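Local coordinates for probable polysaccharide deacetylase PDAA (Bacillus subtilis, PDB 1W1A), which deacetylates N-acetylmuramic acid residues of peptidoglycan on the way to muramic delta-lactam in the spore cortex, a step required for germination, at residues T65-Y70 against I212-T217. Sequence-based numbering, arbitrary orientation.
Sequences TFDNGY and IYLLHT. With NDG (2-acetamido-2-deoxy-alpha-D-glucopyranose), chain E.
Thr65 turns OG1 in between its own N and carbonyl carbon (chi1 84°), which aims the hydroxyl at the Tyr213 carbonyl on the neighbouring strand. Thr65 OG1 donates to Tyr213 O at 2.6 Å, in the carbonyl plane and on a lone pair. Thr65 N makes a weak hydrogen bond to the same oxygen. Arg157 is also hydrogen-bonded to this hydroxyl. A valine here would probably leave Tyr213 O with only the weak hydrogen bond from Thr65 N, among those from this strand, and Arg157 without one of its mates. Thr65 CG2 lies against CG2 of Ile212 at 3.5 Å.

The two strands run parallel. Leu215 N donates a hydrogen bond to Thr65 O at 3.0 Å, and Asp67 N donates one to Leu215 O at 3.2 Å. Phe66 and Leu215 share one face of the sheet. There CE2 of the Phe66 ring meets Leu215 CD1 at 3.8 Å, and CD2 meets Thr217 CG2 at 3.6 Å. Helices 75-84 and 222-235 close over this buried apolar layer.

The strands belong to the distorted beta/alpha barrel of the polysaccharide deacetylase (NodB-homology) family. Asp67 and His216 lie at or just past their C-terminal ends, and by similarity are the proton acceptor and the proton donor. With CG beside its backbone N (chi1 -75°), Asp67 turns its carboxylate toward Leu214 CD1, the side chains crossing at about a right angle. Its OD1 forms a salt bridge with Arg157. His216 ND1 is hydrogen-bonded to Asp187, while NE2 is 2.9 Å from O3 of the bound amino sugar NDG in a hydrogen bond. O3 sits too close to a neighbouring atom in the model, so this bond is less sure. One water accepts the Thr217 N-H and donates to Asp67 O, bridging the two segments.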
ATOM      1  N   THR A  65      -0.530   0.561  -4.726  1.00 27.76           N
ATOM      2  CA  THR A  65      -1.082   0.471  -3.382  1.00 26.92           C
ATOM      3  C   THR A  65      -1.222   1.898  -2.880  1.00 28.07           C
ATOM      4  O   THR A  65      -0.458   2.785  -3.270  1.00 26.38           O
ATOM      5  CB  THR A  65      -0.152  -0.288  -2.379  1.00 28.98           C
ATOM      6  OG1 THR A  65       0.829   0.615  -1.850  1.00 26.95           O
ATOM      7  CG2 THR A  65       0.555  -1.461  -3.062  1.00 28.81           C
ATOM      8  N   PHE A  66      -2.198   2.108  -2.009  1.00 28.38           N
ATOM      9  CA  PHE A  66      -2.436   3.417  -1.430  1.00 26.81           C
ATOM     10  C   PHE A  66      -2.591   3.290   0.086  1.00 27.70           C
ATOM     11  O   PHE A  66      -2.957   2.229   0.581  1.00 26.17           O
ATOM     12  CB  PHE A  66      -3.720   4.017  -2.003  1.00 25.28           C
ATOM     13  CG  PHE A  66      -3.737   4.114  -3.499  1.00 25.17           C
ATOM     14  CD1 PHE A  66      -4.028   2.994  -4.284  1.00 28.18           C
ATOM     15  CD2 PHE A  66      -3.494   5.335  -4.130  1.00 24.86           C
ATOM     16  CE1 PHE A  66      -4.085   3.100  -5.683  1.00 28.97           C
ATOM     17  CE2 PHE A  66      -3.545   5.451  -5.522  1.00 24.15           C
ATOM     18  CZ  PHE A  66      -3.842   4.337  -6.300  1.00 22.62           C
ATOM     19  N   ASP A  67      -2.283   4.364   0.816  1.00 27.75           N
ATOM     20  CA  ASP A  67      -2.473   4.401   2.268  1.00 27.48           C
ATOM     21  C   ASP A  67      -3.527   5.490   2.430  1.00 28.16           C
ATOM     22  O   ASP A  67      -3.366   6.591   1.903  1.00 29.08           O
ATOM     23  CB  ASP A  67      -1.201   4.819   3.017  1.00 29.89           C
ATOM     24  CG  ASP A  67      -0.153   3.709   3.080  1.00 34.73           C
ATOM     25  OD1 ASP A  67      -0.449   2.564   2.670  1.00 35.57           O
ATOM     26  OD2 ASP A  67       0.973   3.988   3.546  1.00 35.11           O
ATOM     27  N   ASN A  68      -4.606   5.197   3.143  1.00 27.05           N
ATOM     28  CA  ASN A  68      -5.668   6.175   3.314  1.00 27.98           C
ATOM     29  C   ASN A  68      -5.992   6.431   4.766  1.00 29.44           C
ATOM     30  O   ASN A  68      -6.609   5.596   5.425  1.00 31.58           O
ATOM     31  CB  ASN A  68      -6.901   5.693   2.554  1.00 29.63           C
ATOM     32  CG  ASN A  68      -6.647   5.622   1.058  1.00 33.81           C
ATOM     33  OD1 ASN A  68      -6.945   6.571   0.313  1.00 34.65           O
ATOM     34  ND2 ASN A  68      -6.051   4.516   0.616  1.00 27.31           N
ATOM     35  N   GLY A  69      -5.558   7.584   5.262  1.00 29.41           N
ATOM     36  CA  GLY A  69      -5.796   7.932   6.653  1.00 29.88           C
ATOM     37  C   GLY A  69      -7.000   8.834   6.801  1.00 30.76           C
ATOM     38  O   GLY A  69      -7.706   8.766   7.797  1.00 31.67           O
ATOM     39  N   TYR A  70      -7.218   9.691   5.807  1.00 30.72           N
ATOM     40  CA  TYR A  70      -8.351  10.613   5.789  1.00 29.82           C
ATOM     41  C   TYR A  70      -8.597  11.031   4.341  1.00 30.59           C
ATOM     42  O   TYR A  70      -7.778  10.769   3.450  1.00 28.83           O
ATOM     43  CB  TYR A  70      -8.076  11.852   6.653  1.00 30.31           C
ATOM     44  CG  TYR A  70      -6.874  12.646   6.214  1.00 26.76           C
ATOM     45  CD1 TYR A  70      -5.595  12.294   6.633  1.00 28.34           C
ATOM     46  CD2 TYR A  70      -7.009  13.705   5.332  1.00 25.48           C
ATOM     47  CE1 TYR A  70      -4.482  12.982   6.176  1.00 28.84           C
ATOM     48  CE2 TYR A  70      -5.911  14.395   4.868  1.00 27.61           C
ATOM     49  CZ  TYR A  70      -4.649  14.030   5.292  1.00 28.29           C
ATOM     50  OH  TYR A  70      -3.557  14.713   4.827  1.00 30.71           O
ATOM     51  N   ILE A 212       6.445  -1.889  -6.229  1.00 30.57           N
ATOM     52  CA  ILE A 212       5.227  -1.765  -5.458  1.00 29.75           C
ATOM     53  C   ILE A 212       5.151  -0.308  -5.037  1.00 29.79           C
ATOM     54  O   ILE A 212       5.883   0.146  -4.144  1.00 29.78           O
ATOM     55  CB  ILE A 212       5.224  -2.647  -4.193  1.00 30.28           C
ATOM     56  CG1 ILE A 212       5.305  -4.125  -4.585  1.00 30.42           C
ATOM     57  CG2 ILE A 212       3.940  -2.384  -3.374  1.00 27.04           C
ATOM     58  CD1 ILE A 212       5.366  -5.059  -3.380  1.00 26.94           C
ATOM     59  N   TYR A 213       4.267   0.427  -5.696  1.00 28.58           N
ATOM     60  CA  TYR A 213       4.074   1.837  -5.403  1.00 29.77           C
ATOM     61  C   TYR A 213       3.223   2.059  -4.167  1.00 29.87           C
ATOM     62  O   TYR A 213       2.319   1.266  -3.868  1.00 31.13           O
ATOM     63  CB  TYR A 213       3.393   2.533  -6.580  1.00 28.74           C
ATOM     64  CG  TYR A 213       4.295   2.817  -7.747  1.00 26.91           C
ATOM     65  CD1 TYR A 213       5.293   1.918  -8.121  1.00 24.10           C
ATOM     66  CD2 TYR A 213       4.120   3.969  -8.515  1.00 28.16           C
ATOM     67  CE1 TYR A 213       6.088   2.156  -9.215  1.00 21.75           C
ATOM     68  CE2 TYR A 213       4.919   4.217  -9.628  1.00 24.82           C
ATOM     69  CZ  TYR A 213       5.902   3.307  -9.966  1.00 23.30           C
ATOM     70  OH  TYR A 213       6.724   3.567 -11.036  1.00 22.23           O
ATOM     71  N   LEU A 214       3.543   3.130  -3.445  1.00 29.25           N
ATOM     72  CA  LEU A 214       2.789   3.548  -2.269  1.00 30.32           C
ATOM     73  C   LEU A 214       2.423   4.994  -2.556  1.00 28.92           C
ATOM     74  O   LEU A 214       3.284   5.866  -2.585  1.00 31.51           O
ATOM     75  CB  LEU A 214       3.621   3.485  -0.981  1.00 30.78           C
ATOM     76  CG  LEU A 214       3.082   4.467   0.077  1.00 29.75           C
ATOM     77  CD1 LEU A 214       1.698   4.066   0.491  1.00 32.80           C
ATOM     78  CD2 LEU A 214       4.003   4.502   1.283  1.00 36.86           C
ATOM     79  N   LEU A 215       1.144   5.247  -2.773  1.00 27.08           N
ATOM     80  CA  LEU A 215       0.689   6.595  -3.073  1.00 26.07           C
ATOM     81  C   LEU A 215      -0.365   7.026  -2.075  1.00 27.03           C
ATOM     82  O   LEU A 215      -0.934   6.200  -1.362  1.00 26.74           O
ATOM     83  CB  LEU A 215       0.077   6.645  -4.479  1.00 20.67           C
ATOM     84  CG  LEU A 215       0.915   6.118  -5.657  1.00 22.97           C
ATOM     85  CD1 LEU A 215      -0.008   5.915  -6.860  1.00 14.35           C
ATOM     86  CD2 LEU A 215       2.079   7.116  -5.981  1.00 15.03           C
ATOM     87  N   HIS A 216      -0.610   8.326  -2.025  1.00 25.65           N
ATOM     88  CA  HIS A 216      -1.637   8.872  -1.157  1.00 29.64           C
ATOM     89  C   HIS A 216      -2.565   9.553  -2.138  1.00 29.91           C
ATOM     90  O   HIS A 216      -2.153   9.857  -3.254  1.00 30.62           O
ATOM     91  CB  HIS A 216      -1.041   9.867  -0.154  1.00 27.04           C
ATOM     92  CG  HIS A 216      -0.034   9.238   0.749  1.00 30.67           C
ATOM     93  ND1 HIS A 216       1.307   9.162   0.427  1.00 30.52           N
ATOM     94  CD2 HIS A 216      -0.185   8.546   1.904  1.00 29.45           C
ATOM     95  CE1 HIS A 216       1.936   8.446   1.344  1.00 32.95           C
ATOM     96  NE2 HIS A 216       1.053   8.059   2.251  1.00 32.11           N
ATOM     97  N   THR A 217      -3.814   9.765  -1.740  1.00 29.83           N
ATOM     98  CA  THR A 217      -4.800  10.385  -2.619  1.00 29.84           C
ATOM     99  C   THR A 217      -5.288  11.701  -2.014  1.00 29.57           C
ATOM    100  O   THR A 217      -6.444  12.109  -2.220  1.00 28.08           O
ATOM    101  CB  THR A 217      -6.025   9.441  -2.806  1.00 30.81           C
ATOM    102  OG1 THR A 217      -6.704   9.296  -1.554  1.00 33.75           O
ATOM    103  CG2 THR A 217      -5.593   8.065  -3.259  1.00 26.01           C
TER
HETATM  104  C1  NDG E1261       1.897   6.874   7.657  1.00 46.51           C
HETATM  105  C2  NDG E1261       1.371   6.949   6.222  1.00 46.18           C
HETATM  106  C3  NDG E1261       2.190   5.969   5.395  1.00 46.50           C
HETATM  107  C4  NDG E1261       3.682   6.380   5.449  1.00 48.57           C
HETATM  108  C5  NDG E1261       4.176   6.571   6.905  1.00 50.17           C
HETATM  109  C6  NDG E1261       5.515   7.291   6.936  1.00 51.52           C
HETATM  110  C7  NDG E1261      -0.925   7.588   5.871  1.00 47.19           C
HETATM  111  C8  NDG E1261      -2.373   7.339   6.258  1.00 47.52           C
HETATM  112  O5  NDG E1261       3.248   7.373   7.688  1.00 46.74           O
HETATM  113  O3  NDG E1261       1.716   5.952   4.057  1.00 41.34           O
HETATM  114  O4  NDG E1261       4.481   5.381   4.826  1.00 49.08           O
HETATM  115  O6  NDG E1261       5.502   8.433   6.081  1.00 56.38           O
HETATM  116  O7  NDG E1261      -0.615   8.644   5.315  1.00 46.69           O
HETATM  117  N2  NDG E1261      -0.044   6.633   6.162  1.00 45.91           N
HETATM  118  O1  NDG E1261       1.917   5.546   8.072  1.00 40.72           O
HETATM  119  O   HOH W   1      -3.958   8.976   1.047  1.00 25.39           O